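Local coordinates for pyocyanin demethylase (Mycobacterium fortuitum subsp. fortuitum DSM 46621 = ATCC 6841, PDB 5K21), which demethylates the phenazine pyocyanin by a tautomerizing reaction, degrading this redox pigment and thereby inhibiting Pseudomonas aeruginosa biofilms, at residues B[75-78]-B[83-86]. Residues are numbered along the deposited sequence; the frame is centred on the assembly and turned at random.
Sequences ELTI and GEIF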
loop_
_atom_site.group_PDB
_atom_site.type_symbol
_atom_site.label_atom_id
_atom_site.label_comp_id
_atom_site.label_asym_id
_atom_site.label_seq_id
_atom_site.Cartn_x
_atom_site.Cartn_y
_atom_site.Cartn_z
ATOM N N GLU B 75 -1.510 -5.816 2.468
ATOM C CA GLU B 75 -2.144 -5.384 1.233
ATOM C C GLU B 75 -2.150 -6.560 0.269
ATOM O O GLU B 75 -1.133 -7.247 0.112
ATOM C CB GLU B 75 -1.395 -4.208 0.585
ATOM C CG GLU B 75 -1.651 -2.837 1.178
ATOM C CD GLU B 75 -2.943 -2.195 0.663
ATOM O OE1 GLU B 75 -3.700 -2.852 -0.099
ATOM O OE2 GLU B 75 -3.182 -1.015 0.997
ATOM N N LEU B 76 -3.286 -6.761 -0.397
ATOM C CA LEU B 76 -3.490 -7.906 -1.262
ATOM C C LEU B 76 -4.195 -7.457 -2.528
ATOM O O LEU B 76 -5.134 -6.662 -2.466
ATOM C CB LEU B 76 -4.345 -8.974 -0.548
ATOM C CG LEU B 76 -4.678 -10.262 -1.299
ATOM C CD1 LEU B 76 -3.405 -11.092 -1.478
ATOM C CD2 LEU B 76 -5.724 -11.041 -0.517
ATOM N N THR B 77 -3.748 -7.988 -3.663
ATOM C CA THR B 77 -4.447 -7.850 -4.932
ATOM C C THR B 77 -4.746 -9.226 -5.484
ATOM O O THR B 77 -3.837 -10.037 -5.683
ATOM C CB THR B 77 -3.649 -7.062 -5.961
ATOM O OG1 THR B 77 -3.410 -5.751 -5.470
ATOM C CG2 THR B 77 -4.412 -6.975 -7.301
ATOM N N ILE B 78 -6.019 -9.456 -5.769
ATOM C CA ILE B 78 -6.509 -10.675 -6.393
ATOM C C ILE B 78 -6.781 -10.377 -7.851
ATOM O O ILE B 78 -7.386 -9.345 -8.169
ATOM C CB ILE B 78 -7.781 -11.158 -5.675
ATOM C CG1 ILE B 78 -7.396 -11.757 -4.326
ATOM C CG2 ILE B 78 -8.593 -12.124 -6.572
ATOM C CD1 ILE B 78 -8.581 -11.948 -3.372
ATOM N N GLY B 83 -11.902 -9.461 -13.250
ATOM C CA GLY B 83 -11.346 -8.215 -12.768
ATOM C C GLY B 83 -10.489 -8.467 -11.546
ATOM O O GLY B 83 -10.286 -9.602 -11.131
ATOM N N GLU B 84 -10.010 -7.375 -10.963
ATOM C CA GLU B 84 -9.175 -7.437 -9.780
ATOM C C GLU B 84 -9.958 -7.060 -8.532
ATOM O O GLU B 84 -10.947 -6.331 -8.585
ATOM C CB GLU B 84 -7.980 -6.498 -9.926
ATOM C CG GLU B 84 -6.956 -6.978 -10.967
ATOM C CD GLU B 84 -5.759 -6.052 -11.051
ATOM O OE1 GLU B 84 -4.640 -6.541 -11.293
ATOM O OE2 GLU B 84 -5.941 -4.835 -10.850
ATOM N N ILE B 85 -9.465 -7.533 -7.393
ATOM C CA ILE B 85 -10.035 -7.206 -6.093
ATOM C C ILE B 85 -8.895 -6.783 -5.176
ATOM O O ILE B 85 -7.868 -7.464 -5.103
ATOM C CB ILE B 85 -10.814 -8.388 -5.489
ATOM C CG1 ILE B 85 -11.973 -8.751 -6.419
ATOM C CG2 ILE B 85 -11.313 -8.054 -4.075
ATOM C CD1 ILE B 85 -12.718 -10.016 -6.043
ATOM N N PHE B 86 -9.081 -5.662 -4.491
ATOM C CA PHE B 86 -8.090 -5.082 -3.591
ATOM C C PHE B 86 -8.554 -5.222 -2.152
ATOM O O PHE B 86 -9.707 -4.937 -1.841
ATOM C CB PHE B 86 -7.877 -3.604 -3.891
ATOM C CG PHE B 86 -7.635 -3.319 -5.333
ATOM C CD1 PHE B 86 -6.777 -4.101 -6.065
ATOM C CD2 PHE B 86 -8.286 -2.269 -5.951
ATOM C CE1 PHE B 86 -6.563 -3.848 -7.402
ATOM C CE2 PHE B 86 -8.093 -2.007 -7.281
ATOM C CZ PHE B 86 -7.228 -2.782 -8.011
#
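Ile78 and Ile85 face each other as an antiparallel hydrogen-bonded pair, joined by two reciprocal N-H...O bonds. The bond from Ile78 N to Ile85 O measures 2.8 Å and is essentially straight (179° at the hydrogen), with the donor in the carbonyl plane. Its return partner, Ile85 N to Ile78 O at 2.9 Å, is more bent, its donor tilted somewhat from that plane. Each acceptor also receives a CA-H...O contact: Thr77 CA lies 3.4 Å from Ile85 O, and Glu84 CA approaches Ile78 O. The isoleucines leave the same face of the sheet and meet at their branch points, CB to CB 4.1 Å.

One residue along, Thr77 and Phe86 form the non-hydrogen-bonded pair, their side chains running alongside one another on the other face. Thr77 OG1 sits beside the backbone N (chi1 -61°), which turns CG2 anti to that N and brings the methyl to the ring at its edge and in its plane, 3.8 Å from Phe86 CE1, so the ring is touched at its rim rather than over a face. Glu84 runs extended beyond CG on this side, and its OE1 lies 4.0 Å from Thr77 CG2.

The hydroxyl of Thr77 is hydrogen-bonded to Arg88 of the second subunit, while Leu90 of that subunit packs on both Thr77 and Glu84; this face therefore belongs to a subunit interface. The isoleucine face turns into the barrel, where Ile78 touches Tyr128 and Ile85 touches Ile102 and Leu130; Leu76, on the same side, approaches the bound phenazin-1-ol. The reciprocal bonds of the Ile78-Ile85 pair, an angle of 164° between the short segments and the succession of strands 70-80 and 83-92 identify a beta hairpin, here part of the closed antiparallel barrel of an allene oxide cyclase-like domain.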